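Local coordinates for protein lectin 2 (Agrocybe aegerita, PDB 4TQK) that binds N-acetylglucosamine at several sites between the blades of a beta-propeller, as expected of a fungal lectin of this fold, at residues Phe77-Val82 with Phe104-Gly109; Ala177-Asn182 with Val195-Asn200; Gly302-Tyr307 with Gly328-Trp333. The protein carries 1 engineered substitution. All coordinates share one frame; numbering follows the deposited sequence.

Contact 1: residues Phe77-Val82 with Phe104-Gly109. With NAG (2-acetamido-2-deoxy-beta-D-glucopyranose), chain D; NAG (2-acetamido-2-deoxy-beta-D-glucopyranose), chain C.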
loop_
_atom_site.group_PDB
_atom_site.type_symbol
_atom_site.label_atom_id
_atom_site.label_comp_id
_atom_site.label_asym_id
_atom_site.label_seq_id
_atom_site.Cartn_x
_atom_site.Cartn_y
_atom_site.Cartn_z
ATOM N N PHE A 77 -22.720 0.054 -8.003
ATOM C CA PHE A 77 -23.863 0.561 -8.745
ATOM C C PHE A 77 -25.081 -0.230 -8.287
ATOM O O PHE A 77 -25.293 -1.360 -8.737
ATOM C CB PHE A 77 -23.686 0.342 -10.248
ATOM C CG PHE A 77 -22.524 1.082 -10.858
ATOM C CD1 PHE A 77 -22.737 2.212 -11.641
ATOM C CD2 PHE A 77 -21.234 0.612 -10.707
ATOM C CE1 PHE A 77 -21.684 2.875 -12.226
ATOM C CE2 PHE A 77 -20.161 1.270 -11.289
ATOM C CZ PHE A 77 -20.383 2.407 -12.049
ATOM N N GLY A 78 -25.892 0.361 -7.415
ATOM C CA GLY A 78 -27.010 -0.355 -6.826
ATOM C C GLY A 78 -28.353 -0.042 -7.453
ATOM O O GLY A 78 -28.450 0.152 -8.663
ATOM N N ASN A 79 -29.389 0.009 -6.622
ATOM C CA ASN A 79 -30.739 0.321 -7.093
ATOM C C ASN A 79 -30.913 1.793 -7.439
ATOM O O ASN A 79 -31.160 2.122 -8.602
ATOM C CB ASN A 79 -31.804 -0.128 -6.078
ATOM C CG ASN A 79 -31.889 -1.642 -5.945
ATOM O OD1 ASN A 79 -31.604 -2.378 -6.889
ATOM N ND2 ASN A 79 -32.281 -2.110 -4.766
ATOM N N ALA A 80 -30.772 2.674 -6.441
ATOM C CA ALA A 80 -31.022 4.108 -6.643
ATOM C C ALA A 80 -29.846 4.899 -7.244
ATOM O O ALA A 80 -29.982 6.083 -7.562
ATOM C CB ALA A 80 -31.497 4.757 -5.357
ATOM N N GLY A 81 -28.699 4.249 -7.403
ATOM C CA GLY A 81 -27.561 4.896 -8.018
ATOM C C GLY A 81 -26.235 4.297 -7.598
ATOM O O GLY A 81 -26.168 3.124 -7.226
ATOM N N VAL A 82 -25.185 5.117 -7.656
ATOM C CA VAL A 82 -23.832 4.701 -7.324
ATOM C C VAL A 82 -23.507 5.085 -5.889
ATOM O O VAL A 82 -23.705 6.230 -5.478
ATOM C CB VAL A 82 -22.787 5.353 -8.261
ATOM C CG1 VAL A 82 -21.386 4.703 -8.072
ATOM C CG2 VAL A 82 -23.223 5.260 -9.708
ATOM N N PHE A 104 -27.122 5.433 -13.359
ATOM C CA PHE A 104 -26.367 4.210 -13.584
ATOM C C PHE A 104 -26.807 3.117 -12.600
ATOM O O PHE A 104 -25.995 2.307 -12.171
ATOM C CB PHE A 104 -24.864 4.465 -13.397
ATOM C CG PHE A 104 -24.298 5.552 -14.285
ATOM C CD1 PHE A 104 -23.955 5.283 -15.605
ATOM C CD2 PHE A 104 -24.085 6.835 -13.792
ATOM C CE1 PHE A 104 -23.426 6.275 -16.415
ATOM C CE2 PHE A 104 -23.544 7.826 -14.606
ATOM C CZ PHE A 104 -23.213 7.539 -15.912
ATOM N N GLY A 105 -28.079 3.094 -12.239
ATOM C CA GLY A 105 -28.574 2.076 -11.326
ATOM C C GLY A 105 -29.768 1.303 -11.866
ATOM O O GLY A 105 -30.393 1.721 -12.849
ATOM N N TYR A 106 -30.090 0.179 -11.227
ATOM C CA TYR A 106 -31.191 -0.674 -11.682
ATOM C C TYR A 106 -32.508 0.108 -11.759
ATOM O O TYR A 106 -33.247 -0.018 -12.732
ATOM C CB TYR A 106 -31.353 -1.900 -10.774
ATOM C CG TYR A 106 -32.333 -2.947 -11.291
ATOM C CD1 TYR A 106 -31.887 -4.066 -11.991
ATOM C CD2 TYR A 106 -33.700 -2.812 -11.084
ATOM C CE1 TYR A 106 -32.777 -5.025 -12.464
ATOM C CE2 TYR A 106 -34.595 -3.763 -11.551
ATOM C CZ TYR A 106 -34.126 -4.867 -12.242
ATOM O OH TYR A 106 -35.017 -5.817 -12.707
ATOM N N ASP A 107 -32.784 0.912 -10.735
ATOM C CA ASP A 107 -33.955 1.789 -10.708
ATOM C C ASP A 107 -33.581 3.265 -10.841
ATOM O O ASP A 107 -34.312 4.130 -10.361
ATOM C CB ASP A 107 -34.709 1.639 -9.390
ATOM C CG ASP A 107 -35.276 0.259 -9.186
ATOM O OD1 ASP A 107 -36.029 -0.226 -10.065
ATOM O OD2 ASP A 107 -34.970 -0.328 -8.124
ATOM N N ALA A 108 -32.443 3.554 -11.455
ATOM C CA ALA A 108 -32.046 4.939 -11.691
ATOM C C ALA A 108 -31.389 5.007 -13.053
ATOM O O ALA A 108 -30.156 4.976 -13.162
ATOM C CB ALA A 108 -31.096 5.424 -10.616
ATOM N N GLY A 109 -32.228 5.058 -14.080
ATOM C CA GLY A 109 -31.792 5.012 -15.463
ATOM C C GLY A 109 -32.017 3.657 -16.118
ATOM O O GLY A 109 -31.590 3.435 -17.250
HETATM C C1 NAG D . -30.053 0.443 -0.405
HETATM C C2 NAG D . -28.674 0.247 -1.017
HETATM C C3 NAG D . -27.651 0.214 0.104
HETATM C C4 NAG D . -27.807 1.480 0.960
HETATM C C5 NAG D . -29.268 1.694 1.381
HETATM C C6 NAG D . -29.495 2.993 2.154
HETATM C C7 NAG D . -28.745 -1.016 -3.082
HETATM C C8 NAG D . -28.615 -2.368 -3.724
HETATM N N2 NAG D . -28.651 -0.996 -1.755
HETATM O O1 NAG D . -31.028 0.377 -1.415
HETATM O O3 NAG D . -26.358 0.109 -0.452
HETATM O O4 NAG D . -26.968 1.410 2.084
HETATM O O5 NAG D . -30.090 1.697 0.227
HETATM O O6 NAG D . -29.732 4.054 1.243
HETATM O O7 NAG D . -28.929 -0.005 -3.767
HETATM C C1 NAG C . -31.338 6.644 -20.162
HETATM C C2 NAG C . -30.073 6.233 -19.411
HETATM C C3 NAG C . -29.949 7.066 -18.141
HETATM C C4 NAG C . -30.003 8.540 -18.518
HETATM C C5 NAG C . -31.222 8.855 -19.382
HETATM C C6 NAG C . -31.248 10.310 -19.858
HETATM C C7 NAG C . -29.314 3.961 -19.814
HETATM C C8 NAG C . -29.335 2.527 -19.365
HETATM N N2 NAG C . -30.067 4.812 -19.123
HETATM O O1 NAG C . -31.420 5.914 -21.357
HETATM O O3 NAG C . -28.731 6.783 -17.495
HETATM O O4 NAG C . -30.049 9.307 -17.342
HETATM O O5 NAG C . -31.236 8.004 -20.506
HETATM O O6 NAG C . -30.106 10.555 -20.642
HETATM O O7 NAG C . -28.625 4.300 -20.777
#
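The hairpin turn that carries Gly-78 and Asn-79 is joined to the loop at Gly-105 to Ala-108 by two backbone hydrogen bonds. Tyr-106 N donates to Gly-78 O over 3.0 Å. Asp-107 N reaches Asn-79 O at 2.9 Å. Two successive carbonyls thus receive two successive amides at the start of the type I turn from Gly-105 to Ala-108, where Gly-105 CA comes within 3.3 Å of Gly-78 O. Phe-104 and Gly-105 form a G1 beta bulge opposite Ala-108, whose CB rests 3.3 Å from Ala-80 O.

Apolar contacts lie deeper. The edge of the Phe-77 ring takes Phe-104 CB near its plane, with Phe-77 CD1 3.6 Å from that carbon, and the two side chains run alongside each other in the same direction; Val-82 CG2 adds a looser contact with the same CB. Ile-131 touches all three side chains.

Among the polar side chains, Asn-79 has CG anti to the carbonyl carbon (chi1 -67°), which lays it beside Tyr-106 and Asp-107, OD1 near Tyr-106 CB and CB near Asp-107 OD2. Its OD1 accepts hydrogen bonds from His-59 and Lys-58.

Sugar is bound by backbone atoms of both segments: Asn-79 N gives a hydrogen bond to O7 of one N-acetylglucosamine (chain D) at 2.9 Å, while Gly-109 O accepts from N2 of another (chain C) at 2.8 Å. The peptide linking Gly-78 to Asn-79 therefore serves two tasks, its N-H holding an acetamido oxygen and its carbonyl the next loop, consistent with the loops of two neighbouring sugar sites being held in a fixed relation.

Contact 2: residues Ala177-Asn182 with Val195-Asn200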
loop_
_atom_site.group_PDB
_atom_site.type_symbol
_atom_site.label_atom_id
_atom_site.label_comp_id
_atom_site.label_asym_id
_atom_site.label_seq_id
_atom_site.Cartn_x
_atom_site.Cartn_y
_atom_site.Cartn_z
ATOM N N ALA A 177 -8.939 0.722 -23.295
ATOM C CA ALA A 177 -7.508 0.489 -23.468
ATOM C C ALA A 177 -6.869 1.652 -24.201
ATOM O O ALA A 177 -7.468 2.230 -25.108
ATOM C CB ALA A 177 -7.257 -0.826 -24.240
ATOM N N ASP A 178 -5.655 2.000 -23.805
ATOM C CA ASP A 178 -4.910 3.038 -24.501
ATOM C C ASP A 178 -4.249 2.425 -25.722
ATOM O O ASP A 178 -3.165 1.857 -25.619
ATOM C CB ASP A 178 -3.843 3.648 -23.603
ATOM C CG ASP A 178 -3.043 4.742 -24.310
ATOM O OD1 ASP A 178 -3.475 5.181 -25.398
ATOM O OD2 ASP A 178 -1.993 5.159 -23.794
ATOM N N VAL A 179 -4.912 2.522 -26.870
ATOM C CA VAL A 179 -4.355 2.018 -28.102
ATOM C C VAL A 179 -3.602 3.090 -28.859
ATOM O O VAL A 179 -2.749 2.771 -29.686
ATOM C CB VAL A 179 -5.438 1.464 -29.045
ATOM C CG1 VAL A 179 -6.170 0.324 -28.399
ATOM C CG2 VAL A 179 -6.398 2.563 -29.452
ATOM N N THR A 180 -3.922 4.358 -28.604
ATOM C CA THR A 180 -3.347 5.425 -29.412
ATOM C C THR A 180 -1.995 5.882 -28.905
ATOM O O THR A 180 -1.250 6.513 -29.640
ATOM C CB THR A 180 -4.271 6.642 -29.542
ATOM O OG1 THR A 180 -4.274 7.369 -28.309
ATOM C CG2 THR A 180 -5.708 6.207 -29.936
ATOM N N GLY A 181 -1.685 5.569 -27.652
ATOM C CA GLY A 181 -0.367 5.848 -27.110
ATOM C C GLY A 181 -0.224 7.215 -26.471
ATOM O O GLY A 181 0.888 7.661 -26.210
ATOM N N ASN A 182 -1.346 7.880 -26.206
ATOM C CA ASN A 182 -1.311 9.188 -25.551
ATOM C C ASN A 182 -1.635 9.119 -24.065
ATOM O O ASN A 182 -1.980 10.127 -23.459
ATOM C CB ASN A 182 -2.243 10.193 -26.254
ATOM C CG ASN A 182 -3.716 9.845 -26.094
ATOM O OD1 ASN A 182 -4.064 8.750 -25.659
ATOM N ND2 ASN A 182 -4.587 10.776 -26.451
ATOM N N VAL A 195 -13.448 -4.631 -35.554
ATOM C CA VAL A 195 -13.040 -4.057 -34.293
ATOM C C VAL A 195 -12.994 -2.557 -34.549
ATOM O O VAL A 195 -12.347 -2.105 -35.502
ATOM C CB VAL A 195 -11.639 -4.532 -33.864
ATOM C CG1 VAL A 195 -11.273 -3.909 -32.527
ATOM C CG2 VAL A 195 -11.575 -6.068 -33.792
ATOM N N PHE A 196 -13.704 -1.796 -33.722
ATOM C CA PHE A 196 -13.704 -0.343 -33.826
ATOM C C PHE A 196 -12.919 0.224 -32.664
ATOM O O PHE A 196 -12.856 -0.384 -31.605
ATOM C CB PHE A 196 -15.120 0.220 -33.733
ATOM C CG PHE A 196 -16.034 -0.212 -34.839
ATOM C CD1 PHE A 196 -16.096 0.503 -36.024
ATOM C CD2 PHE A 196 -16.871 -1.302 -34.673
ATOM C CE1 PHE A 196 -16.953 0.127 -37.027
ATOM C CE2 PHE A 196 -17.739 -1.687 -35.683
ATOM C CZ PHE A 196 -17.780 -0.971 -36.858
ATOM N N ILE A 197 -12.343 1.402 -32.862
ATOM C CA ILE A 197 -11.771 2.145 -31.760
ATOM C C ILE A 197 -12.377 3.546 -31.750
ATOM O O ILE A 197 -12.684 4.107 -32.803
ATOM C CB ILE A 197 -10.212 2.166 -31.809
ATOM C CG1 ILE A 197 -9.662 3.448 -31.195
ATOM C CG2 ILE A 197 -9.710 2.048 -33.217
ATOM C CD1 ILE A 197 -8.379 3.927 -31.839
ATOM N N SER A 198 -12.605 4.089 -30.560
ATOM C CA SER A 198 -12.965 5.495 -30.430
ATOM C C SER A 198 -11.887 6.194 -29.638
ATOM O O SER A 198 -11.729 5.945 -28.442
ATOM C CB SER A 198 -14.317 5.671 -29.740
ATOM O OG SER A 198 -15.365 5.655 -30.692
ATOM N N ARG A 199 -11.149 7.074 -30.310
ATOM C CA ARG A 199 -10.049 7.799 -29.694
ATOM C C ARG A 199 -10.522 8.627 -28.497
ATOM O O ARG A 199 -11.466 9.427 -28.593
ATOM C CB ARG A 199 -9.367 8.706 -30.723
ATOM C CG ARG A 199 -7.937 8.308 -31.086
ATOM C CD ARG A 199 -7.216 9.455 -31.789
ATOM N NE ARG A 199 -5.802 9.540 -31.424
ATOM C CZ ARG A 199 -5.354 10.031 -30.273
ATOM N NH1 ARG A 199 -6.210 10.476 -29.372
ATOM N NH2 ARG A 199 -4.055 10.063 -30.021
ATOM N N ASN A 200 -9.868 8.417 -27.362
ATOM C CA ASN A 200 -10.071 9.287 -26.221
ATOM C C ASN A 200 -9.440 10.634 -26.558
ATOM O O ASN A 200 -8.225 10.737 -26.732
ATOM C CB ASN A 200 -9.438 8.663 -24.963
ATOM C CG ASN A 200 -9.699 9.457 -23.696
ATOM O OD1 ASN A 200 -9.761 10.683 -23.707
ATOM N ND2 ASN A 200 -9.831 8.748 -22.590
#
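Ile-197, on strand 195-198, sends CD1 tip to tip against CG2 of Val-179 in the loop 177-182. At 3.4 Å, this Val-179 CG2 to Ile-197 CD1 approach is tighter than ordinary van der Waals contact. In Val-179 a chi1 of -61° sets CG1 anti to the carbonyl carbon and leaves CG2 between the backbone N and the carbonyl carbon, facing Ile-197. The same Ile-197 CD1 lies 4.0 Å from Thr-180 CG2, so the isoleucine meets two consecutive loop residues.

Arg-199 comes next, its chain bent at chi3 and laid across Thr-180. Its CG packs 3.3 Å from Thr-180 CG2, and the hydroxyl OG1 sits over one face of the guanidinium, toward the rim, with Thr-180 OG1 3.2 Å from Arg-199 NH2. The angle is too poor for a hydrogen bond, and the contact is one of a polar atom against a flat cation. Asn-182 meets the guanidinium at its edge, the amide plane almost perpendicular to it at 88°; here two donors, Asn-182 ND2 and Arg-199 NH1, stand 3.4 Å apart without bonding.

Asn-200 closes the segment. Its carbonyl O is 3.6 Å from Asn-182 ND2, while its own ND2 is held by the carbonyls of Leu-185 and Ile-123.

The loop is shaped by an Asx motif, Asp-178 OD1 accepting from Gly-181 N at 2.9 Å, and by Asp-186, which takes the amides of Val-179 and Thr-180. Loop and strand belong to one antiparallel propeller blade, within an FG-GAP-like repeat: the loop links strands 173-177 and 186-190, the latter lies between 173-177 and 195-198, and Ile-197 touches Val-212 of the flanking strand 210-213.

Contact 3: residues Gly302-Tyr307 with Gly328-Trp333. With NAG (2-acetamido-2-deoxy-beta-D-glucopyranose), chain H; NAG (2-acetamido-2-deoxy-beta-D-glucopyranose), chain G.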
loop_
_atom_site.group_PDB
_atom_site.type_symbol
_atom_site.label_atom_id
_atom_site.label_comp_id
_atom_site.label_asym_id
_atom_site.label_seq_id
_atom_site.Cartn_x
_atom_site.Cartn_y
_atom_site.Cartn_z
ATOM N N GLY A 302 -6.694 -25.483 -18.071
ATOM C CA GLY A 302 -7.279 -26.533 -18.897
ATOM C C GLY A 302 -7.723 -27.719 -18.068
ATOM O O GLY A 302 -7.979 -27.583 -16.872
ATOM N N ASN A 303 -7.817 -28.890 -18.683
ATOM C CA ASN A 303 -8.227 -30.068 -17.927
ATOM C C ASN A 303 -7.205 -30.519 -16.885
ATOM O O ASN A 303 -7.558 -30.736 -15.735
ATOM C CB ASN A 303 -8.560 -31.238 -18.850
ATOM C CG ASN A 303 -9.770 -30.975 -19.707
ATOM O OD1 ASN A 303 -10.843 -30.605 -19.209
ATOM N ND2 ASN A 303 -9.613 -31.170 -21.014
ATOM N N ALA A 304 -5.950 -30.692 -17.291
ATOM C CA ALA A 304 -4.949 -31.286 -16.410
ATOM C C ALA A 304 -4.307 -30.272 -15.486
ATOM O O ALA A 304 -3.796 -30.630 -14.426
ATOM C CB ALA A 304 -3.879 -32.008 -17.213
ATOM N N GLY A 305 -4.314 -29.009 -15.890
ATOM C CA GLY A 305 -3.672 -27.988 -15.088
ATOM C C GLY A 305 -3.434 -26.703 -15.837
ATOM O O GLY A 305 -4.108 -26.420 -16.832
ATOM N N VAL A 306 -2.465 -25.929 -15.353
ATOM C CA VAL A 306 -2.136 -24.626 -15.916
ATOM C C VAL A 306 -1.189 -24.694 -17.125
ATOM O O VAL A 306 -0.070 -25.150 -16.997
ATOM C CB VAL A 306 -1.510 -23.728 -14.839
ATOM C CG1 VAL A 306 -1.200 -22.358 -15.408
ATOM C CG2 VAL A 306 -2.446 -23.615 -13.638
ATOM N N TYR A 307 -1.660 -24.257 -18.293
ATOM C CA TYR A 307 -0.821 -24.151 -19.487
ATOM C C TYR A 307 -0.452 -22.694 -19.708
ATOM O O TYR A 307 -1.207 -21.777 -19.361
ATOM C CB TYR A 307 -1.524 -24.666 -20.746
ATOM C CG TYR A 307 -1.518 -26.169 -20.923
ATOM C CD1 TYR A 307 -0.538 -26.792 -21.679
ATOM C CD2 TYR A 307 -2.505 -26.960 -20.347
ATOM C CE1 TYR A 307 -0.528 -28.164 -21.838
ATOM C CE2 TYR A 307 -2.501 -28.336 -20.500
ATOM C CZ TYR A 307 -1.515 -28.927 -21.256
ATOM O OH TYR A 307 -1.505 -30.282 -21.420
ATOM N N GLY A 328 -7.061 -26.880 -12.311
ATOM C CA GLY A 328 -7.666 -27.315 -13.556
ATOM C C GLY A 328 -8.883 -28.179 -13.315
ATOM O O GLY A 328 -9.185 -28.526 -12.166
ATOM N N VAL A 329 -9.592 -28.523 -14.387
ATOM C CA VAL A 329 -10.802 -29.325 -14.250
ATOM C C VAL A 329 -10.562 -30.602 -13.427
ATOM O O VAL A 329 -11.295 -30.888 -12.474
ATOM C CB VAL A 329 -11.432 -29.695 -15.604
ATOM C CG1 VAL A 329 -12.532 -30.734 -15.382
ATOM C CG2 VAL A 329 -12.005 -28.466 -16.294
ATOM N N GLN A 330 -9.521 -31.350 -13.780
ATOM C CA GLN A 330 -9.250 -32.608 -13.107
ATOM C C GLN A 330 -9.133 -32.473 -11.587
ATOM O O GLN A 330 -9.429 -33.414 -10.854
ATOM C CB GLN A 330 -8.024 -33.296 -13.701
ATOM C CG GLN A 330 -8.294 -33.979 -15.031
ATOM C CD GLN A 330 -7.017 -34.341 -15.774
ATOM O OE1 GLN A 330 -5.990 -34.656 -15.162
ATOM N NE2 GLN A 330 -7.072 -34.284 -17.104
ATOM N N GLN A 331 -8.724 -31.304 -11.110
ATOM C CA GLN A 331 -8.616 -31.099 -9.667
ATOM C C GLN A 331 -9.872 -30.480 -9.051
ATOM O O GLN A 331 -9.833 -29.971 -7.933
ATOM C CB GLN A 331 -7.362 -30.301 -9.320
ATOM C CG GLN A 331 -6.061 -31.004 -9.769
ATOM C CD GLN A 331 -5.683 -30.671 -11.202
ATOM O OE1 GLN A 331 -6.013 -29.600 -11.702
ATOM N NE2 GLN A 331 -4.987 -31.584 -11.868
ATOM N N GLY A 332 -10.984 -30.531 -9.783
ATOM C CA GLY A 332 -12.270 -30.111 -9.237
ATOM C C GLY A 332 -12.694 -28.671 -9.504
ATOM O O GLY A 332 -13.787 -28.259 -9.113
ATOM N N TRP A 333 -11.852 -27.889 -10.173
ATOM C CA TRP A 333 -12.155 -26.474 -10.358
ATOM C C TRP A 333 -13.285 -26.258 -11.368
ATOM O O TRP A 333 -13.244 -26.768 -12.487
ATOM C CB TRP A 333 -10.889 -25.680 -10.719
ATOM C CG TRP A 333 -9.895 -25.643 -9.577
ATOM C CD1 TRP A 333 -9.034 -26.632 -9.216
ATOM C CD2 TRP A 333 -9.704 -24.579 -8.628
ATOM N NE1 TRP A 333 -8.316 -26.259 -8.104
ATOM C CE2 TRP A 333 -8.700 -24.997 -7.734
ATOM C CE3 TRP A 333 -10.269 -23.308 -8.467
ATOM C CZ2 TRP A 333 -8.245 -24.185 -6.684
ATOM C CZ3 TRP A 333 -9.819 -22.502 -7.421
ATOM C CH2 TRP A 333 -8.819 -22.950 -6.543
HETATM C C1 NAG H . -8.784 -29.629 -3.736
HETATM C C2 NAG H . -8.487 -28.401 -4.570
HETATM C C3 NAG H . -7.193 -28.705 -5.319
HETATM C C4 NAG H . -6.094 -28.960 -4.289
HETATM C C5 NAG H . -6.510 -29.985 -3.239
HETATM C C6 NAG H . -5.489 -30.020 -2.099
HETATM C C7 NAG H . -10.493 -27.126 -5.236
HETATM C C8 NAG H . -11.611 -27.049 -6.237
HETATM N N2 NAG H . -9.591 -28.084 -5.459
HETATM O O1 NAG H . -10.077 -29.520 -3.187
HETATM O O3 NAG H . -6.843 -27.649 -6.190
HETATM O O4 NAG H . -4.931 -29.452 -4.906
HETATM O O5 NAG H . -7.798 -29.711 -2.721
HETATM O O6 NAG H . -5.506 -28.797 -1.399
HETATM O O7 NAG H . -10.454 -26.335 -4.288
HETATM C C1 NAG G . -5.069 -30.785 -24.240
HETATM C C2 NAG G . -5.028 -29.336 -23.781
HETATM C C3 NAG G . -4.211 -28.645 -24.858
HETATM C C4 NAG G . -2.826 -29.285 -24.909
HETATM C C5 NAG G . -2.913 -30.804 -25.055
HETATM C C6 NAG G . -1.546 -31.478 -24.980
HETATM C C7 NAG G . -6.967 -28.524 -22.468
HETATM C C8 NAG G . -8.306 -27.845 -22.543
HETATM N N2 NAG G . -6.360 -28.770 -23.637
HETATM O O1 NAG G . -6.026 -31.514 -23.524
HETATM O O3 NAG G . -4.116 -27.260 -24.626
HETATM O O4 NAG G . -2.137 -28.761 -26.004
HETATM O O5 NAG G . -3.776 -31.326 -24.068
HETATM O O6 NAG G . -0.937 -31.217 -23.734
HETATM O O7 NAG G . -6.499 -28.811 -21.367
#
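Asn-303, which buries more surface here than any other residue of the two segments, meets Val-329 and Gln-330. Its carbonyl O accepts from Gln-330 N over 2.8 Å, a nearly straight bond (168°). With chi1 at -66° its CG stands anti to the carbonyl carbon, which lays the amide beside Val-329, Asn-303 OD1 being 3.8 Å from both CB and CG2 of Val-329; the polar end is held by His-283. One residue earlier, Gly-302 O takes Val-329 N at 3.1 Å.

Gln-330 lays its extended chain over the Asn-303 to Ala-304 backbone. Its CB comes 3.3 Å from Asn-303 O, and the terminal amide passes beside Ala-304, Gln-330 NE2 lying 3.7 Å from Ala-304 CA.

Ala-304 receives a further tie through its carbonyl. Gln-331, bent at chi2 (87°), swings its amide back so that NE2 bonds to Ala-304 O over 3.0 Å, from above the carbonyl plane, while OE1 accepts from Gly-328 N of its own segment. Both ends of that amide are thus engaged, which fixes its rotation.

Each segment also binds an N-acetylglucosamine. Asn-303 N bonds to O7 of one (chain G), whose O6 also shares a hydrogen bond with Tyr-307 OH. In the other (chain H), N2 donates to Gln-331 O and O3 accepts from Trp-333 NE1, with the acetamido methyl over one face of the indole. The contact joins one propeller blade to the loop leading to the next. There the Gly-302/Asn-303 peptide serves Val-329 N through its carbonyl and sugar through its N-H, and Gln-331 bonds loop and sugar alike, consistent with coupling between two adjacent sites.

How the contacts relate
The three contacts follow one another along the chain and sit in different sheets of the propeller ring. Contact 1 joins the hairpin between strands 73-77 and 82-85 to the loop leading to strand 117-121; contact 3 repeats this arrangement with strands 297-301 and 306-309 and the loop before strand 339-343. Their centres are about 38 Å apart, on opposite sides of the chain's centre, and each is flanked by two bound sugars. Contact 2 instead packs the loop between strands 173-177 and 186-190 against strand 195-198 of the same sheet, its centre about 28 Å from that of contact 1 and 35 Å from that of contact 3. The repeated sites are consistent with multivalent sugar binding.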